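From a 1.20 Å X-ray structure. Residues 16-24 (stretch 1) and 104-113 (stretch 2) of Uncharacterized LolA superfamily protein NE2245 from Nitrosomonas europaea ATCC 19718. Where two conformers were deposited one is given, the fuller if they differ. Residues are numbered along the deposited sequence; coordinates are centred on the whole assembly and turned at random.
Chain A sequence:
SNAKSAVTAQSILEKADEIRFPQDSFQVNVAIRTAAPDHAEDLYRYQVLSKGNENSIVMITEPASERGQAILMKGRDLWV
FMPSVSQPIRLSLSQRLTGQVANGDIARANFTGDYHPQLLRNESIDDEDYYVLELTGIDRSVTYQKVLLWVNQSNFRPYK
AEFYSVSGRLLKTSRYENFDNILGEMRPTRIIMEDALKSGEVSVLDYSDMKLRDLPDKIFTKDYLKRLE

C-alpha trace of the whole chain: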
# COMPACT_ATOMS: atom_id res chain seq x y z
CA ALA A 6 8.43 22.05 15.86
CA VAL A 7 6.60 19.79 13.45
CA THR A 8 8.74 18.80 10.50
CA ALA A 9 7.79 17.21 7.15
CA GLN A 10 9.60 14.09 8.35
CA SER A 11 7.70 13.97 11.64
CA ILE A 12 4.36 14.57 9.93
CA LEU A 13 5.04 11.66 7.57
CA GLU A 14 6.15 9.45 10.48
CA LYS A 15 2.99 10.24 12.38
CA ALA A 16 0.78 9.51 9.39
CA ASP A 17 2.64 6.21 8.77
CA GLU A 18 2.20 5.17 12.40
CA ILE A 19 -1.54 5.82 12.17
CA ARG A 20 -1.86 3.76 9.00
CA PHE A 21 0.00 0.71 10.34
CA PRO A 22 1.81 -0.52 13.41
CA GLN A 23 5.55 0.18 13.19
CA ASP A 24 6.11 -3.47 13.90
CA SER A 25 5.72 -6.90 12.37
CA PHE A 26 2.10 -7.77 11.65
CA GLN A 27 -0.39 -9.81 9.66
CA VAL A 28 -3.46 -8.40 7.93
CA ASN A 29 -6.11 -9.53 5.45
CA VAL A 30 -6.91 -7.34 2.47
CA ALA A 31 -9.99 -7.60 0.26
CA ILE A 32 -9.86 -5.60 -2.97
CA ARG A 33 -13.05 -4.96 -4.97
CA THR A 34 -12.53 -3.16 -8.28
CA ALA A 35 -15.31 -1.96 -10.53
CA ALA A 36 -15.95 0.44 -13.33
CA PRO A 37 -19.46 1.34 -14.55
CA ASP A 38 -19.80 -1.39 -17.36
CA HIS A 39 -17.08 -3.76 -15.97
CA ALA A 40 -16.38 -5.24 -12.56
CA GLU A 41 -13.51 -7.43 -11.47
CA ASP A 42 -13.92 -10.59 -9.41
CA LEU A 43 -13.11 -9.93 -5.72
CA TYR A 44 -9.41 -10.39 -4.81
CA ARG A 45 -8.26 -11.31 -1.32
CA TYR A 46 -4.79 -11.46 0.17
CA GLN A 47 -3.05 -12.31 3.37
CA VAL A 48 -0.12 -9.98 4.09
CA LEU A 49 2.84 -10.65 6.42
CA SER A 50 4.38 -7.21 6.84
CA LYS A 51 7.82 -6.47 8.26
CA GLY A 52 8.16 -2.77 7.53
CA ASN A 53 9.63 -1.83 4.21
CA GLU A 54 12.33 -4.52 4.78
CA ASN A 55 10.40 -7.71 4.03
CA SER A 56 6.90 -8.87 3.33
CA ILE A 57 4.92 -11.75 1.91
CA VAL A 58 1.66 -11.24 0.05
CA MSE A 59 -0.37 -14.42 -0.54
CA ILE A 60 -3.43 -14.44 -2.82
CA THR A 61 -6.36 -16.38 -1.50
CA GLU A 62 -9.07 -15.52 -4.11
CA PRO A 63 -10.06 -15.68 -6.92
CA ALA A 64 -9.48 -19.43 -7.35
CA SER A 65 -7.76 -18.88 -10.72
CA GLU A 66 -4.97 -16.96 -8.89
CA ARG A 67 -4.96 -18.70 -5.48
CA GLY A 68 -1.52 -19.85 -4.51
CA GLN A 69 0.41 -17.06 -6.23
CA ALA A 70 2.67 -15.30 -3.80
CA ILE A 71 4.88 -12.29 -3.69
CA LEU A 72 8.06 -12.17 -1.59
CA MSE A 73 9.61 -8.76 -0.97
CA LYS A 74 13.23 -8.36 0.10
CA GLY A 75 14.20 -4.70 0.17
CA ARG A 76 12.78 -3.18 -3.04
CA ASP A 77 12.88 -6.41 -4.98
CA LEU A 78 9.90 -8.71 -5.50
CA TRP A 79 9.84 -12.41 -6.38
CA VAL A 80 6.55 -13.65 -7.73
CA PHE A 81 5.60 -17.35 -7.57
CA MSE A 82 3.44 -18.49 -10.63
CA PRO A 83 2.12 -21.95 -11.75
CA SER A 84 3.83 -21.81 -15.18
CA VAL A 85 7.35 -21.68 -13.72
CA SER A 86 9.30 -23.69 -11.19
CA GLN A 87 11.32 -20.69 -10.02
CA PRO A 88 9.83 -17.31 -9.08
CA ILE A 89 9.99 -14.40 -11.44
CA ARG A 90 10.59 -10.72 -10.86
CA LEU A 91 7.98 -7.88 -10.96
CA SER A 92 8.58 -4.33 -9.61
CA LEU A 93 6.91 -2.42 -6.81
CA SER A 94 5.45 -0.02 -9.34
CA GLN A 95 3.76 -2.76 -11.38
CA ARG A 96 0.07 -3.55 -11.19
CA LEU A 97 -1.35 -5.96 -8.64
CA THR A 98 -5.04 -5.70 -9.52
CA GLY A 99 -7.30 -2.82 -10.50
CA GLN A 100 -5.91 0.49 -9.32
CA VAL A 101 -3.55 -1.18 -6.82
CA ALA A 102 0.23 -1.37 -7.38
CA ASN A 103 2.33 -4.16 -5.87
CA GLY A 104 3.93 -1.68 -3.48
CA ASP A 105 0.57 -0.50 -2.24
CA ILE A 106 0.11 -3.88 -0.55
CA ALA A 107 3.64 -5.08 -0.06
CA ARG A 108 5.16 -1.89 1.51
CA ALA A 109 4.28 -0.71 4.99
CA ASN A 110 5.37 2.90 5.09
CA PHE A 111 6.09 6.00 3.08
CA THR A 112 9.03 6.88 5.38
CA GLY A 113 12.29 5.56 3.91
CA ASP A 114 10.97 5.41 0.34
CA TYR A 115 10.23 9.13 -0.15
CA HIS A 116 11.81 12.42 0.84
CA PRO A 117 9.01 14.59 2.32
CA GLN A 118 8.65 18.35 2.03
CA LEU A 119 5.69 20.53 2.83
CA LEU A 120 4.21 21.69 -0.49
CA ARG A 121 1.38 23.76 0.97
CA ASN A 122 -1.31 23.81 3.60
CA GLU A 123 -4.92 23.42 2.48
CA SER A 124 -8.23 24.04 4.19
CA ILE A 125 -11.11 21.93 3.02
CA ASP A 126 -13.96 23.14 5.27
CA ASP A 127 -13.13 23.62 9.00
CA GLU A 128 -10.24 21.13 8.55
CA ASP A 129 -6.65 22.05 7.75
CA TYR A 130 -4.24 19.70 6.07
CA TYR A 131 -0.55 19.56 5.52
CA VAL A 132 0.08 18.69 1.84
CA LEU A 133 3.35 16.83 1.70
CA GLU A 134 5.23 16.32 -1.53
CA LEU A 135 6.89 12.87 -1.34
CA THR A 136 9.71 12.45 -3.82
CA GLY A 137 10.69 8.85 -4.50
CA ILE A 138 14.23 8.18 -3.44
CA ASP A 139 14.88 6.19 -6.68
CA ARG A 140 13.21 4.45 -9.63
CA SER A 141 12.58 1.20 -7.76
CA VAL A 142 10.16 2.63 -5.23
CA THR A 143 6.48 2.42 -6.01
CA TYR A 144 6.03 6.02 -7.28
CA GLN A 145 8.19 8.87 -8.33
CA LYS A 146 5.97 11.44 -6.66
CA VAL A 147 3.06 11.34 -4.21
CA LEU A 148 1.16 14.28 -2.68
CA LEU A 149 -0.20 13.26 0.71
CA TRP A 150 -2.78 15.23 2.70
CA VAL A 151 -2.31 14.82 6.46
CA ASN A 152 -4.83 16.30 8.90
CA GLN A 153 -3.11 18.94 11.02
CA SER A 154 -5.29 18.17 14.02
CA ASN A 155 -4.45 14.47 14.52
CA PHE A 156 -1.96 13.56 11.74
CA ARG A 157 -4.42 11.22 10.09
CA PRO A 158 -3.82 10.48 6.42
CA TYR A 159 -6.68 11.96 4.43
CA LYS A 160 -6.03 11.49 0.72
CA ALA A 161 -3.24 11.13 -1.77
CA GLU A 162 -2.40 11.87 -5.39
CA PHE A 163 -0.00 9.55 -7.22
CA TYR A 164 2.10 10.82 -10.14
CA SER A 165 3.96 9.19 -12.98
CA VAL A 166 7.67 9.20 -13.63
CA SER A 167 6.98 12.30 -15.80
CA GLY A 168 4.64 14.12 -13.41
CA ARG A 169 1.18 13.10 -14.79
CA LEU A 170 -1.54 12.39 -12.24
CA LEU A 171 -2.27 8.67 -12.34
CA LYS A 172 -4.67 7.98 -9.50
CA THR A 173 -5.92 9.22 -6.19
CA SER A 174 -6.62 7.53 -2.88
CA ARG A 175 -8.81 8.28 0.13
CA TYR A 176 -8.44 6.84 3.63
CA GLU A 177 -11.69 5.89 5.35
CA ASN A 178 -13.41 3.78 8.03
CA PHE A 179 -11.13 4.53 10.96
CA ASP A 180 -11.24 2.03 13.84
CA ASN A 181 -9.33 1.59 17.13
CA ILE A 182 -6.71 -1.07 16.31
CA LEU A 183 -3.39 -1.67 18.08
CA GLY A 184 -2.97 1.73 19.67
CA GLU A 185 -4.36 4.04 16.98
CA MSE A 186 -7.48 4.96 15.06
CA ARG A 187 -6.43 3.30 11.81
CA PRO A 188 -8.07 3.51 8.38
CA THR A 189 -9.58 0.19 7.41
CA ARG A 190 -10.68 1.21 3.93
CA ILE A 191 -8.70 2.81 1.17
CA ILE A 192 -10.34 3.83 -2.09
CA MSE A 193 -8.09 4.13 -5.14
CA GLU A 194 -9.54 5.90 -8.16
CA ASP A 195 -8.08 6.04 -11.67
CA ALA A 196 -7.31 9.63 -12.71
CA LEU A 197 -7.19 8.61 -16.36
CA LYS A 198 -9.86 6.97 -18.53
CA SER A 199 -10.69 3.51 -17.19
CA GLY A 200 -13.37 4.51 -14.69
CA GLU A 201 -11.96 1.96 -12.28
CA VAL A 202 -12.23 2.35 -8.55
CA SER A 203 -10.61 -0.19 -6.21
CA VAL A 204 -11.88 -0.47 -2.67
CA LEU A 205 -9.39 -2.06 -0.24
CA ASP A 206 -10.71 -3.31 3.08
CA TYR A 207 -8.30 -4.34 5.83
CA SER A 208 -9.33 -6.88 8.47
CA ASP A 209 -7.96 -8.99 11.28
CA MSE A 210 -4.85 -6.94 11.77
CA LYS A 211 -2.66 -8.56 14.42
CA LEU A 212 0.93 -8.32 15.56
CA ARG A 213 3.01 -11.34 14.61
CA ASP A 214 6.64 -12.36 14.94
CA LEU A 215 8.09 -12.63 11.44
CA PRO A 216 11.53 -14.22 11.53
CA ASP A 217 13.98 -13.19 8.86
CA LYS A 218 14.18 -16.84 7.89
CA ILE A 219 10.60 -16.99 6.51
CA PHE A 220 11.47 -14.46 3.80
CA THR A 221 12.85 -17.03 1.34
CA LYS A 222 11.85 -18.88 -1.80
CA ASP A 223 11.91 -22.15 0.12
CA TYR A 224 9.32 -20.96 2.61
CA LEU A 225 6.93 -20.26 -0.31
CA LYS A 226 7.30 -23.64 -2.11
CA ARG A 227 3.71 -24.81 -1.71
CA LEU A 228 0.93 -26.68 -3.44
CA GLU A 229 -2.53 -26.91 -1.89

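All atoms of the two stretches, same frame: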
# COMPACT_ATOMS: atom_id res chain seq x y z
N ALA A 16 1.79 10.08 10.28
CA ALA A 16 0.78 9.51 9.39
C ALA A 16 1.04 8.00 9.15
O ALA A 16 0.10 7.18 9.18
CB ALA A 16 0.74 10.30 8.09
N ASP A 17 2.31 7.63 8.92
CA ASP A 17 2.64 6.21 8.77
C ASP A 17 2.24 5.39 9.99
O ASP A 17 1.75 4.27 9.84
CB ASP A 17 4.15 6.01 8.61
CG ASP A 17 4.71 6.21 7.20
OD1 ASP A 17 3.98 6.20 6.20
OD2 ASP A 17 5.97 6.34 7.15
N GLU A 18 2.50 5.92 11.19
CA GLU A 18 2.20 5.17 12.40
C GLU A 18 0.71 5.07 12.69
O GLU A 18 0.31 4.16 13.40
CB GLU A 18 3.00 5.70 13.57
CG GLU A 18 2.46 6.88 14.18
CD GLU A 18 3.37 7.42 15.29
OE1 GLU A 18 4.46 6.86 15.52
OE2 GLU A 18 3.00 8.41 15.92
N ILE A 19 -0.10 5.96 12.12
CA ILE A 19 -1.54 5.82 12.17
C ILE A 19 -2.01 4.74 11.19
O ILE A 19 -2.90 3.95 11.52
CB ILE A 19 -2.21 7.17 11.97
CG1 ILE A 19 -2.01 8.00 13.24
CG2 ILE A 19 -3.67 7.02 11.56
CD1 ILE A 19 -2.29 9.47 13.04
N ARG A 20 -1.46 4.74 9.99
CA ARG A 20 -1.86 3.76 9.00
C ARG A 20 -1.59 2.34 9.50
O ARG A 20 -2.48 1.48 9.43
CB ARG A 20 -1.11 4.06 7.72
CG ARG A 20 -1.26 3.02 6.57
CD ARG A 20 -2.59 3.05 5.84
NE ARG A 20 -2.40 2.28 4.60
CZ ARG A 20 -3.00 1.12 4.25
NH1 ARG A 20 -3.90 0.50 5.05
NH2 ARG A 20 -2.65 0.58 3.07
N PHE A 21 -0.36 2.08 9.95
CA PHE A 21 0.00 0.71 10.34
C PHE A 21 0.90 0.73 11.57
O PHE A 21 1.67 1.65 11.78
CB PHE A 21 0.82 -0.01 9.26
CG PHE A 21 0.05 -0.47 8.06
CD1 PHE A 21 -1.14 -1.18 8.18
CD2 PHE A 21 0.57 -0.28 6.80
CE1 PHE A 21 -1.79 -1.69 7.04
CE2 PHE A 21 -0.09 -0.80 5.67
CZ PHE A 21 -1.27 -1.50 5.81
N PRO A 22 0.83 -0.35 12.37
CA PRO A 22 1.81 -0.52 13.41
C PRO A 22 3.21 -0.47 12.84
O PRO A 22 3.46 -0.99 11.73
CB PRO A 22 1.53 -1.91 13.93
CG PRO A 22 0.22 -2.27 13.48
CD PRO A 22 -0.09 -1.50 12.26
N GLN A 23 4.14 0.14 13.59
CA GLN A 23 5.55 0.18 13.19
C GLN A 23 6.22 -1.03 13.81
O GLN A 23 7.03 -0.93 14.74
CB GLN A 23 6.20 1.51 13.60
CG GLN A 23 5.43 2.70 12.96
CD GLN A 23 5.49 2.68 11.45
OE1 GLN A 23 6.58 2.82 10.89
NE2 GLN A 23 4.36 2.43 10.79
N ASP A 24 5.80 -2.19 13.31
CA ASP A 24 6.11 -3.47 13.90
C ASP A 24 5.73 -4.53 12.89
O ASP A 24 5.09 -4.22 11.89
CB ASP A 24 5.28 -3.61 15.20
CG ASP A 24 5.89 -4.53 16.20
OD1 ASP A 24 6.86 -5.25 15.89
OD2 ASP A 24 5.38 -4.50 17.33
N GLY A 104 3.43 -2.33 -4.67
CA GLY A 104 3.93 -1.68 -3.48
C GLY A 104 2.83 -1.18 -2.57
O GLY A 104 3.08 -1.04 -1.36
N ASP A 105 1.62 -0.93 -3.09
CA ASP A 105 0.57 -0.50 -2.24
C ASP A 105 0.19 -1.55 -1.22
O ASP A 105 -0.32 -1.22 -0.15
CB ASP A 105 -0.69 -0.14 -3.06
CG ASP A 105 -0.52 1.01 -4.01
OD1 ASP A 105 0.32 1.88 -3.74
OD2 ASP A 105 -1.26 1.03 -5.03
N ILE A 106 0.41 -2.82 -1.52
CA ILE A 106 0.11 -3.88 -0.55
C ILE A 106 1.35 -4.40 0.13
O ILE A 106 1.32 -4.73 1.32
CB ILE A 106 -0.66 -5.01 -1.24
CG1 ILE A 106 -1.90 -4.42 -1.90
CG2 ILE A 106 -0.99 -6.15 -0.27
CD1 ILE A 106 -2.85 -3.68 -0.97
N ALA A 107 2.46 -4.44 -0.59
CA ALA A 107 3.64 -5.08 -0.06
C ALA A 107 4.45 -4.19 0.87
O ALA A 107 5.15 -4.71 1.72
CB ALA A 107 4.53 -5.55 -1.21
N ARG A 108 4.42 -2.87 0.66
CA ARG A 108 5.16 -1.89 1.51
C ARG A 108 4.31 -1.56 2.72
O ARG A 108 3.09 -1.71 2.70
CB ARG A 108 5.48 -0.55 0.81
CG ARG A 108 6.32 -0.59 -0.47
CD ARG A 108 7.63 -1.31 -0.35
NE ARG A 108 8.78 -0.44 -0.11
CZ ARG A 108 10.02 -0.89 -0.15
NH1 ARG A 108 10.25 -2.16 -0.38
NH2 ARG A 108 11.03 -0.07 0.08
N ALA A 109 4.96 -1.10 3.78
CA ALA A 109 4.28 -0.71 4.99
C ALA A 109 4.14 0.80 5.09
O ALA A 109 3.12 1.31 5.55
CB ALA A 109 5.02 -1.25 6.21
N ASN A 110 5.19 1.50 4.67
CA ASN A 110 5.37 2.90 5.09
C ASN A 110 5.83 3.77 3.98
O ASN A 110 6.56 3.29 3.10
CB ASN A 110 6.37 2.93 6.22
CG ASN A 110 5.85 2.16 7.44
OD1 ASN A 110 4.76 2.45 7.88
ND2 ASN A 110 6.57 1.16 7.92
N PHE A 111 5.47 5.05 3.99
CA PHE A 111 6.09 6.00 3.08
C PHE A 111 7.51 6.37 3.54
O PHE A 111 8.40 6.56 2.70
CB PHE A 111 5.26 7.27 3.00
CG PHE A 111 3.94 7.11 2.31
CD1 PHE A 111 3.86 6.77 0.96
CD2 PHE A 111 2.78 7.34 3.02
CE1 PHE A 111 2.59 6.64 0.34
CE2 PHE A 111 1.54 7.25 2.38
CZ PHE A 111 1.47 6.89 1.04
N THR A 112 7.71 6.51 4.84
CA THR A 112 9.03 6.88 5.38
C THR A 112 10.05 5.87 4.89
O THR A 112 9.80 4.65 4.92
CB THR A 112 9.00 6.93 6.89
OG1 THR A 112 8.13 7.98 7.32
CG2 THR A 112 10.38 7.22 7.49
N GLY A 113 11.19 6.38 4.42
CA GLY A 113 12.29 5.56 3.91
C GLY A 113 12.27 5.41 2.40
O GLY A 113 13.30 5.17 1.77
O HOH W 1 1.98 3.05 7.32
O HOH W 2 -1.01 1.23 0.82
O HOH W 3 5.39 -1.04 9.75

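The two stretches, at least 85 residues apart in sequence wherever they touch, bury 339 Å² between them, and the contact is predominantly polar. Its centre is the carboxylate of Asp 17, a buried residue on the last turns of a helix whose CA-to-CB bond points toward stretch 2. With chi1 in the m well, the carboxylate reaches the loop where Phe 111 and Thr 112 present successive backbone amides. Phe 111 N donates to Asp 17 OD1 at 2.9 Å and Thr 112 N donates to Asp 17 OD2 at 2.9 Å, both with N-H...O angles of 159°. Thr 112 OG1 adds a shorter hydrogen bond to Asp 17 OD2, at 2.7 Å. An aspartate suits this place because its two oxygens can accept from neighbouring amides at once, and the threonine hydroxyl supplies a further donor beside its own backbone NH.

A second direct link joins two amide side chains. Gln 23, beyond the helix, has a CB that points sideways, but its folded m, m conformation brings the end of the side chain nearer to stretch 2. Its NE2 donates to Asn 110 OD1 at 2.9 Å (angle 166°) and also to the backbone oxygen of Phe 21, NE2 to O 3.0 Å. The single NH2 group thus ties its own loop together while gripping the other stretch.

Three waters extend the polar network. Water 1 lies 2.8 Å from Asp 17 O and 2.7 Å from Ala 109 O, between the two backbones. Water 2 accepts from Arg 20 NH2 at 2.9 Å and donates to Asp 105 O at 2.7 Å; it bridges a pair whose direct separation, NH2 to O, is 4.4 Å, with the carbonyl near the plane of the guanidinium. Water 3 donates to Pro 22 O at 2.8 Å and accepts from Asn 110 ND2 at 3.1 Å, so both ends of the Asn 110 amide are engaged.

Carbon-to-oxygen van der Waals contacts fill in around these bonds. Phe 21, a buried residue and the first to leave helical geometry, has its CA-to-CB bond pointing toward stretch 2, and Ala 109 O meets the ring at its edge, 3.3 Å from Phe 21 CD2. The CA-to-CB bond of Ala 109 points sideways, and its CB comes no nearer to stretch 1 than 4.6 Å, at Phe 21 CD2; the closer approach is made by its backbone oxygen. Beside the carboxylate, the Phe 111 ring packs with its CD2 3.6 Å from Asp 17 OD1, and Asn 110 CB lies 3.6 Å from Asp 17 OD2, so carbon atoms accompany the charged group as well as its donors.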